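Local coordinates for protein PsaO (Dunaliella salina, PDB 6SL5) that probably serves as a small membrane subunit of photosystem I that holds chlorophyll a and beta-carotene and helps pass excitation energy towards the core, at residues 4-9 against 73-78; 37-42 against 54-59. One frame throughout, in Å; residues are numbered along the deposited sequence.

Interaction 1 of 2, residues 4-9 against 73-78. With CLA (chlorophyll a), chain B.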
loop_
_atom_site.group_PDB
_atom_site.type_symbol
_atom_site.label_atom_id
_atom_site.label_comp_id
_atom_site.label_asym_id
_atom_site.label_seq_id
_atom_site.Cartn_x
_atom_site.Cartn_y
_atom_site.Cartn_z
ATOM N N ASP M 4 -42.627 12.389 -38.647
ATOM C CA ASP M 4 -42.933 12.550 -37.230
ATOM C C ASP M 4 -44.267 13.257 -37.140
ATOM O O ASP M 4 -44.430 14.351 -37.711
ATOM C CB ASP M 4 -41.826 13.283 -36.502
ATOM C CG ASP M 4 -40.541 12.471 -36.448
ATOM O OD1 ASP M 4 -40.576 11.295 -36.868
ATOM O OD2 ASP M 4 -39.500 13.000 -36.006
ATOM N N PRO M 5 -45.268 12.684 -36.480
ATOM C CA PRO M 5 -46.615 13.231 -36.441
ATOM C C PRO M 5 -46.804 14.618 -35.844
ATOM O O PRO M 5 -46.673 14.840 -34.636
ATOM C CB PRO M 5 -47.357 12.186 -35.624
ATOM C CG PRO M 5 -46.530 10.980 -35.609
ATOM C CD PRO M 5 -45.146 11.489 -35.629
ATOM N N ILE M 6 -47.150 15.543 -36.726
ATOM C CA ILE M 6 -47.402 16.928 -36.358
ATOM C C ILE M 6 -48.640 17.394 -37.110
ATOM O O ILE M 6 -48.748 17.218 -38.327
ATOM C CB ILE M 6 -46.182 17.830 -36.635
ATOM C CG1 ILE M 6 -46.519 19.300 -36.364
ATOM C CG2 ILE M 6 -45.585 17.589 -38.025
ATOM C CD1 ILE M 6 -46.687 19.612 -34.891
ATOM N N VAL M 7 -49.586 17.964 -36.382
ATOM C CA VAL M 7 -50.807 18.458 -37.001
ATOM C C VAL M 7 -50.698 19.969 -36.912
ATOM O O VAL M 7 -50.105 20.493 -35.957
ATOM C CB VAL M 7 -52.053 17.863 -36.307
ATOM C CG1 VAL M 7 -52.048 18.206 -34.833
ATOM C CG2 VAL M 7 -53.360 18.297 -36.967
ATOM N N PRO M 8 -51.220 20.726 -37.886
ATOM C CA PRO M 8 -51.177 22.188 -37.756
ATOM C C PRO M 8 -52.164 22.698 -36.713
ATOM O O PRO M 8 -52.117 23.880 -36.363
ATOM C CB PRO M 8 -51.527 22.681 -39.162
ATOM C CG PRO M 8 -52.074 21.486 -39.878
ATOM C CD PRO M 8 -51.390 20.312 -39.285
ATOM N N ALA M 9 -53.047 21.831 -36.211
ATOM C CA ALA M 9 -54.010 22.133 -35.172
ATOM C C ALA M 9 -53.400 22.032 -33.785
ATOM O O ALA M 9 -54.109 22.236 -32.806
ATOM C CB ALA M 9 -55.215 21.193 -35.289
ATOM N N LEU M 73 -48.694 18.006 -23.483
ATOM C CA LEU M 73 -49.926 17.260 -23.262
ATOM C C LEU M 73 -50.869 17.356 -24.454
ATOM O O LEU M 73 -51.589 16.397 -24.738
ATOM C CB LEU M 73 -50.612 17.732 -21.982
ATOM C CG LEU M 73 -49.958 17.242 -20.692
ATOM C CD1 LEU M 73 -50.854 17.546 -19.520
ATOM C CD2 LEU M 73 -49.668 15.753 -20.753
ATOM N N GLY M 74 -50.841 18.472 -25.186
ATOM C CA GLY M 74 -51.689 18.597 -26.359
ATOM C C GLY M 74 -51.260 17.682 -27.488
ATOM O O GLY M 74 -52.100 17.083 -28.160
ATOM N N GLN M 75 -49.950 17.541 -27.706
ATOM C CA GLN M 75 -49.491 16.662 -28.779
ATOM C C GLN M 75 -49.720 15.198 -28.434
ATOM O O GLN M 75 -50.088 14.399 -29.305
ATOM C CB GLN M 75 -48.037 16.972 -29.086
ATOM C CG GLN M 75 -47.275 15.943 -29.814
ATOM C CD GLN M 75 -47.426 16.018 -31.302
ATOM O OE1 GLN M 75 -48.448 15.622 -31.854
ATOM N NE2 GLN M 75 -46.389 16.499 -31.974
ATOM N N VAL M 76 -49.554 14.843 -27.158
ATOM C CA VAL M 76 -49.807 13.474 -26.719
ATOM C C VAL M 76 -51.287 13.136 -26.836
ATOM O O VAL M 76 -51.663 12.069 -27.332
ATOM C CB VAL M 76 -49.334 13.304 -25.269
ATOM C CG1 VAL M 76 -49.724 11.959 -24.737
ATOM C CG2 VAL M 76 -47.879 13.523 -25.181
ATOM N N GLY M 77 -52.153 14.044 -26.379
ATOM C CA GLY M 77 -53.582 13.783 -26.424
ATOM C C GLY M 77 -54.176 13.855 -27.812
ATOM O O GLY M 77 -55.148 13.158 -28.113
ATOM N N PHE M 78 -53.619 14.695 -28.685
ATOM C CA PHE M 78 -54.152 14.795 -30.035
ATOM C C PHE M 78 -53.686 13.635 -30.879
ATOM O O PHE M 78 -54.485 12.979 -31.555
ATOM C CB PHE M 78 -53.730 16.114 -30.691
ATOM C CG PHE M 78 -54.488 16.434 -31.954
ATOM C CD1 PHE M 78 -55.567 17.295 -31.908
ATOM C CD2 PHE M 78 -54.122 15.890 -33.187
ATOM C CE1 PHE M 78 -56.275 17.599 -33.050
ATOM C CE2 PHE M 78 -54.830 16.180 -34.331
ATOM C CZ PHE M 78 -55.907 17.033 -34.265
HETATM MG MG CLA B . -45.252 11.320 -24.623
HETATM C CHA CLA B . -45.336 12.468 -27.846
HETATM C CHB CLA B . -42.677 13.463 -23.870
HETATM C CHC CLA B . -45.333 10.224 -21.511
HETATM C CHD CLA B . -47.747 8.959 -25.434
HETATM N NA CLA B . -44.113 12.844 -25.740
HETATM C C1A CLA B . -44.287 13.180 -27.016
HETATM C C2A CLA B . -43.336 14.277 -27.437
HETATM C C3A CLA B . -42.517 14.506 -26.164
HETATM C C4A CLA B . -43.129 13.566 -25.190
HETATM C CMA CLA B . -41.002 14.493 -26.230
HETATM C CAA CLA B . -44.111 15.568 -27.735
HETATM C CBA CLA B . -43.342 16.892 -27.619
HETATM C CGA CLA B . -44.300 17.937 -27.117
HETATM O O1A CLA B . -45.452 17.711 -27.328
HETATM O O2A CLA B . -43.970 19.044 -26.480
HETATM N NB CLA B . -44.179 11.781 -22.953
HETATM C C1B CLA B . -43.133 12.641 -22.833
HETATM C C2B CLA B . -42.615 12.608 -21.491
HETATM C C3B CLA B . -43.375 11.680 -20.838
HETATM C C4B CLA B . -44.357 11.173 -21.778
HETATM C CMB CLA B . -41.466 13.416 -20.957
HETATM C CAB CLA B . -43.284 11.228 -19.432
HETATM C CBB CLA B . -43.516 12.172 -18.277
HETATM N NC CLA B . -46.461 9.930 -23.612
HETATM C C1C CLA B . -46.295 9.610 -22.339
HETATM C C2C CLA B . -47.226 8.555 -21.889
HETATM C C3C CLA B . -47.968 8.267 -22.997
HETATM C C4C CLA B . -47.476 9.118 -24.075
HETATM C CMC CLA B . -47.320 7.961 -20.511
HETATM C CAC CLA B . -49.078 7.252 -23.082
HETATM C CBC CLA B . -50.404 7.976 -23.055
HETATM N ND CLA B . -46.279 10.719 -26.198
HETATM C C1D CLA B . -47.333 9.884 -26.417
HETATM C C2D CLA B . -47.917 10.065 -27.736
HETATM C C3D CLA B . -47.125 11.068 -28.272
HETATM C C4D CLA B . -46.161 11.460 -27.354
HETATM C CMD CLA B . -49.061 9.431 -28.479
HETATM C CAD CLA B . -46.952 11.853 -29.452
HETATM O OBD CLA B . -47.607 11.771 -30.455
HETATM C CBD CLA B . -45.703 12.649 -29.299
HETATM C CGD CLA B . -44.669 12.177 -30.270
HETATM O O1D CLA B . -43.576 12.696 -30.318
HETATM O O2D CLA B . -44.964 11.207 -31.121
HETATM C CED CLA B . -43.972 10.222 -31.344
HETATM C C1 CLA B . -42.725 19.741 -26.746
HETATM C C2 CLA B . -41.493 19.435 -25.931
HETATM C C3 CLA B . -40.476 20.303 -25.862
HETATM C C4 CLA B . -40.500 21.615 -26.594
HETATM C C5 CLA B . -39.244 20.004 -25.046
HETATM C C6 CLA B . -39.431 20.573 -23.645
HETATM C C7 CLA B . -38.142 21.191 -23.117
HETATM C C8 CLA B . -38.349 22.664 -22.796
HETATM C C9 CLA B . -38.347 23.474 -24.085
HETATM C C10 CLA B . -37.262 23.140 -21.839
HETATM C C11 CLA B . -37.447 24.610 -21.478
HETATM C C12 CLA B . -38.212 24.788 -20.172
HETATM C C13 CLA B . -37.615 25.922 -19.346
HETATM C C14 CLA B . -38.424 26.146 -18.083
HETATM C C15 CLA B . -37.571 27.211 -20.155
#

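Interaction 2 of 2, residues 37-42 against 54-59. With CLA (chlorophyll a), chain C.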
loop_
_atom_site.group_PDB
_atom_site.type_symbol
_atom_site.label_atom_id
_atom_site.label_comp_id
_atom_site.label_asym_id
_atom_site.label_seq_id
_atom_site.Cartn_x
_atom_site.Cartn_y
_atom_site.Cartn_z
ATOM N N GLU M 37 -46.348 43.049 -19.553
ATOM C CA GLU M 37 -45.988 44.406 -19.153
ATOM C C GLU M 37 -44.604 44.466 -18.541
ATOM O O GLU M 37 -43.912 45.477 -18.696
ATOM C CB GLU M 37 -47.026 45.011 -18.191
ATOM C CG GLU M 37 -47.096 44.448 -16.762
ATOM C CD GLU M 37 -46.192 45.171 -15.763
ATOM O OE1 GLU M 37 -45.652 46.248 -16.096
ATOM O OE2 GLU M 37 -46.011 44.644 -14.644
ATOM N N SER M 38 -44.173 43.403 -17.857
ATOM C CA SER M 38 -42.843 43.422 -17.291
ATOM C C SER M 38 -41.798 43.200 -18.361
ATOM O O SER M 38 -40.690 43.731 -18.248
ATOM C CB SER M 38 -42.697 42.379 -16.213
ATOM O OG SER M 38 -41.317 42.150 -16.050
ATOM N N ILE M 39 -42.121 42.425 -19.401
ATOM C CA ILE M 39 -41.170 42.262 -20.488
ATOM C C ILE M 39 -41.245 43.450 -21.420
ATOM O O ILE M 39 -40.333 43.619 -22.238
ATOM C CB ILE M 39 -41.350 41.023 -21.399
ATOM C CG1 ILE M 39 -42.642 41.140 -22.223
ATOM C CG2 ILE M 39 -41.203 39.743 -20.637
ATOM C CD1 ILE M 39 -42.972 40.028 -23.148
ATOM N N GLY M 40 -42.298 44.274 -21.316
ATOM C CA GLY M 40 -42.475 45.429 -22.175
ATOM C C GLY M 40 -41.396 46.482 -22.059
ATOM O O GLY M 40 -41.133 47.192 -23.039
ATOM N N GLN M 41 -40.759 46.593 -20.891
ATOM C CA GLN M 41 -39.688 47.550 -20.688
ATOM C C GLN M 41 -38.322 46.937 -20.949
ATOM O O GLN M 41 -37.304 47.590 -20.726
ATOM C CB GLN M 41 -39.756 48.112 -19.274
ATOM C CG GLN M 41 -40.054 47.071 -18.209
ATOM C CD GLN M 41 -38.811 46.363 -17.713
ATOM O OE1 GLN M 41 -37.698 46.874 -17.843
ATOM N NE2 GLN M 41 -38.996 45.180 -17.142
ATOM N N ASN M 42 -38.286 45.689 -21.396
ATOM C CA ASN M 42 -37.059 44.965 -21.693
ATOM C C ASN M 42 -37.135 44.375 -23.090
ATOM O O ASN M 42 -36.917 43.181 -23.293
ATOM C CB ASN M 42 -36.793 43.886 -20.644
ATOM C CG ASN M 42 -36.255 44.456 -19.361
ATOM O OD1 ASN M 42 -35.608 45.503 -19.370
ATOM N ND2 ASN M 42 -36.517 43.784 -18.252
ATOM N N ASP M 54 -37.602 40.810 -10.502
ATOM C CA ASP M 54 -38.402 39.641 -10.161
ATOM C C ASP M 54 -39.616 39.522 -11.064
ATOM O O ASP M 54 -40.161 38.427 -11.245
ATOM C CB ASP M 54 -38.838 39.699 -8.696
ATOM C CG ASP M 54 -39.265 38.348 -8.162
ATOM O OD1 ASP M 54 -38.961 37.327 -8.813
ATOM O OD2 ASP M 54 -39.907 38.302 -7.095
ATOM N N LYS M 55 -40.053 40.629 -11.661
ATOM C CA LYS M 55 -41.215 40.562 -12.533
ATOM C C LYS M 55 -40.892 40.065 -13.938
ATOM O O LYS M 55 -41.816 39.728 -14.672
ATOM C CB LYS M 55 -41.910 41.935 -12.592
ATOM C CG LYS M 55 -41.022 43.111 -12.983
ATOM C CD LYS M 55 -41.811 44.386 -13.298
ATOM C CE LYS M 55 -41.120 45.232 -14.375
ATOM N NZ LYS M 55 -39.665 45.412 -14.121
ATOM N N PHE M 56 -39.636 40.002 -14.372
ATOM C CA PHE M 56 -39.352 39.552 -15.731
ATOM C C PHE M 56 -38.956 38.088 -15.823
ATOM O O PHE M 56 -39.626 37.305 -16.505
ATOM C CB PHE M 56 -38.266 40.443 -16.353
ATOM C CG PHE M 56 -37.617 39.868 -17.591
ATOM C CD1 PHE M 56 -38.326 39.724 -18.760
ATOM C CD2 PHE M 56 -36.279 39.502 -17.586
ATOM C CE1 PHE M 56 -37.742 39.205 -19.907
ATOM C CE2 PHE M 56 -35.678 38.984 -18.729
ATOM C CZ PHE M 56 -36.416 38.837 -19.887
ATOM N N TRP M 57 -37.874 37.711 -15.153
ATOM C CA TRP M 57 -37.363 36.347 -15.209
ATOM C C TRP M 57 -38.316 35.317 -14.629
ATOM O O TRP M 57 -38.538 34.271 -15.237
ATOM C CB TRP M 57 -36.035 36.259 -14.481
ATOM C CG TRP M 57 -34.933 36.936 -15.150
ATOM C CD1 TRP M 57 -34.271 38.035 -14.711
ATOM C CD2 TRP M 57 -34.324 36.559 -16.383
ATOM N NE1 TRP M 57 -33.279 38.370 -15.597
ATOM C CE2 TRP M 57 -33.295 37.477 -16.633
ATOM C CE3 TRP M 57 -34.550 35.531 -17.303
ATOM C CZ2 TRP M 57 -32.491 37.394 -17.743
ATOM C CZ3 TRP M 57 -33.753 35.457 -18.423
ATOM C CH2 TRP M 57 -32.736 36.391 -18.640
ATOM N N LEU M 58 -38.865 35.583 -13.443
ATOM C CA LEU M 58 -39.762 34.633 -12.785
ATOM C C LEU M 58 -41.025 34.409 -13.601
ATOM O O LEU M 58 -41.456 33.264 -13.797
ATOM C CB LEU M 58 -40.123 35.128 -11.377
ATOM C CG LEU M 58 -41.006 34.246 -10.483
ATOM C CD1 LEU M 58 -40.497 34.351 -9.095
ATOM C CD2 LEU M 58 -42.463 34.657 -10.469
ATOM N N TYR M 59 -41.629 35.499 -14.093
ATOM C CA TYR M 59 -42.841 35.365 -14.892
ATOM C C TYR M 59 -42.549 34.670 -16.205
ATOM O O TYR M 59 -43.373 33.887 -16.689
ATOM C CB TYR M 59 -43.464 36.726 -15.145
ATOM C CG TYR M 59 -44.123 37.349 -13.940
ATOM C CD1 TYR M 59 -44.325 36.627 -12.777
ATOM C CD2 TYR M 59 -44.569 38.661 -13.974
ATOM C CE1 TYR M 59 -44.913 37.200 -11.674
ATOM C CE2 TYR M 59 -45.120 39.247 -12.878
ATOM C CZ TYR M 59 -45.316 38.515 -11.741
ATOM O OH TYR M 59 -45.910 39.122 -10.667
HETATM MG MG CLA C . -27.928 41.963 -23.541
HETATM C CHA CLA C . -30.753 40.147 -22.913
HETATM C CHB CLA C . -28.413 41.583 -26.939
HETATM C CHC CLA C . -25.279 43.839 -24.029
HETATM C CHD CLA C . -27.412 42.311 -20.038
HETATM N NA CLA C . -29.441 40.973 -24.818
HETATM C C1A CLA C . -30.497 40.284 -24.393
HETATM C C2A CLA C . -31.292 39.674 -25.531
HETATM C C3A CLA C . -30.520 40.166 -26.763
HETATM C C4A CLA C . -29.392 40.954 -26.164
HETATM C CMA CLA C . -30.266 39.224 -27.932
HETATM C CAA CLA C . -32.729 40.161 -25.674
HETATM C CBA CLA C . -32.890 41.612 -25.244
HETATM C CGA CLA C . -34.220 41.920 -24.585
HETATM O O1A CLA C . -34.245 42.973 -23.975
HETATM O O2A CLA C . -35.281 41.114 -24.623
HETATM N NB CLA C . -26.998 42.620 -25.222
HETATM C C1B CLA C . -27.311 42.350 -26.520
HETATM C C2B CLA C . -26.347 42.970 -27.389
HETATM C C3B CLA C . -25.457 43.596 -26.564
HETATM C C4B CLA C . -25.891 43.368 -25.188
HETATM C CMB CLA C . -26.326 42.916 -28.894
HETATM C CAB CLA C . -24.276 44.395 -26.970
HETATM C CBB CLA C . -22.867 43.981 -26.606
HETATM N NC CLA C . -26.620 42.979 -22.243
HETATM C C1C CLA C . -25.559 43.648 -22.661
HETATM C C2C CLA C . -24.719 44.163 -21.551
HETATM C C3C CLA C . -25.368 43.752 -20.421
HETATM C C4C CLA C . -26.540 43.008 -20.864
HETATM C CMC CLA C . -23.450 44.964 -21.664
HETATM C CAC CLA C . -24.933 43.994 -18.999
HETATM C CBC CLA C . -25.618 45.219 -18.440
HETATM N ND CLA C . -28.766 41.426 -21.845
HETATM C C1D CLA C . -28.531 41.598 -20.512
HETATM C C2D CLA C . -29.540 40.958 -19.690
HETATM C C3D CLA C . -30.382 40.407 -20.650
HETATM C C4D CLA C . -29.918 40.684 -21.931
HETATM C CMD CLA C . -29.777 40.825 -18.205
HETATM C CAD CLA C . -31.585 39.636 -20.789
HETATM O OBD CLA C . -32.147 39.070 -19.923
HETATM C CBD CLA C . -31.919 39.475 -22.227
HETATM C CGD CLA C . -32.037 38.009 -22.527
HETATM O O1D CLA C . -31.070 37.276 -22.463
HETATM O O2D CLA C . -33.220 37.500 -22.856
HETATM C CED CLA C . -33.878 36.722 -21.859
HETATM C C1 CLA C . -36.209 40.954 -25.757
HETATM C C2 CLA C . -35.829 41.285 -27.181
HETATM C C3 CLA C . -36.695 41.225 -28.205
HETATM C C4 CLA C . -36.253 41.563 -29.600
HETATM C C5 CLA C . -38.146 40.830 -28.051
HETATM C C6 CLA C . -38.388 39.399 -28.516
HETATM C C7 CLA C . -39.627 38.826 -27.827
HETATM C C8 CLA C . -39.378 37.459 -27.195
HETATM C C9 CLA C . -38.066 37.428 -26.418
HETATM C C10 CLA C . -39.382 36.374 -28.267
HETATM C C11 CLA C . -40.652 35.536 -28.213
HETATM C C12 CLA C . -40.331 34.057 -28.376
HETATM C C13 CLA C . -41.227 33.435 -29.434
HETATM C C14 CLA C . -41.042 31.926 -29.484
HETATM C C15 CLA C . -40.909 34.051 -30.789
#

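Interaction 1 of 2, residues 4-9 against 73-78
V7 and F78 meet tip to tip where the loop preceding helix 11-22 comes against the far part of helix 57-79, the longest helix of this PsaO transmembrane domain. The contact is a worked example of how an irregular segment can be laid against a helix by one side chain packed over a ring, with a weak amide bond beside it. Both valine methyls lie near the F78 ring. CG1 of V7 sits over one face, 3.5 Å from CE2 of F78, because chi1 (58°) turns this methyl between the backbone N and the carbonyl carbon. The second methyl, V7 CG2, on the same side of the ring plane, lies outward of the CE2-CZ bond of F78. The same phenylalanine belongs to a beta-carotene pocket, and the loop therefore packs on a residue that also touches a pigment.

Away from this pair the contact is looser. A9 brings CB obliquely to within 4.3 Å of F78 CZ, and the exposed side chain of I6 reaches Q75 only with CD1. The polar link is weak too: Q75 NE2 donates to the backbone O of P5 over 3.1 Å, with an N-H...O angle of 131°. P5 and V7 also touch K79, just beyond the segment.

On its other side the helix faces chlorophyll a. V76 places CG2 3.4 Å from the chlorophyll nitrogen ND, while its CG1 lies near C1D and CHD of the macrocycle. Q75 joins the two sides, since its chain bends at chi2 (85°) and puts CD near P5 O, while its CB lies 3.2 Å from the ester carbonyl oxygen O1A of the chlorophyll.

Interaction 2 of 2, residues 37-42 against 54-59
The loop connecting helix 31-40 to helix 57-79 is drawn together at its two ends where S38 meets K55 and F56, and where I39 and N42 lie around the F56 ring. S38 has OG anti to its backbone N (chi1 160°) and gives a weak hydrogen bond to the backbone O of K55, 2.8 Å away. The aliphatic chain of K55 runs past this serine, with CG 3.2 Å from S38 OG, before bending at chi3 and chi4. Its ammonium meets Q41 tip to tip; as NZ of K55 and NE2 of Q41 are both donors, they do not bond each other. D53 reconciles them, with a salt bridge to K55 and a weak hydrogen bond to Q41.

This junction of two helices through a long loop also lines a chlorophyll a pocket, to which N42, F56 and W57 belong. I39 crosses F56 at about a right angle, its CG2 lying in the ring plane at the edge, 3.4 Å from CD1 of F56. The N42 side chain stands over one face, its amide plane 77° from the ring. At another part of the edge, F56 CE2 is 3.7 Å from the chlorophyll keto oxygen OBD; the same CE2 stands over the centre of the W57 ring.

How the interactions relate
Helix 57-79 is the element common to both contacts: interaction 2 uses its beginning and interaction 1 its far part. Their centres are 30 Å apart, on opposite sides of the centre of the chain, and the nearest atoms of the two are about 18 Å from each other. Along the sequence the order is 4-9, 37-42, 54-59, 73-78, so the short-range closure between helices 31-40 and 57-79 falls within the longer span from the N-terminal loop to the end of the last helix. Each contact includes residues that bind chlorophyll a. The principle is that, in so small a subunit, some of the residues that join distant parts of the chain also line pigment pockets.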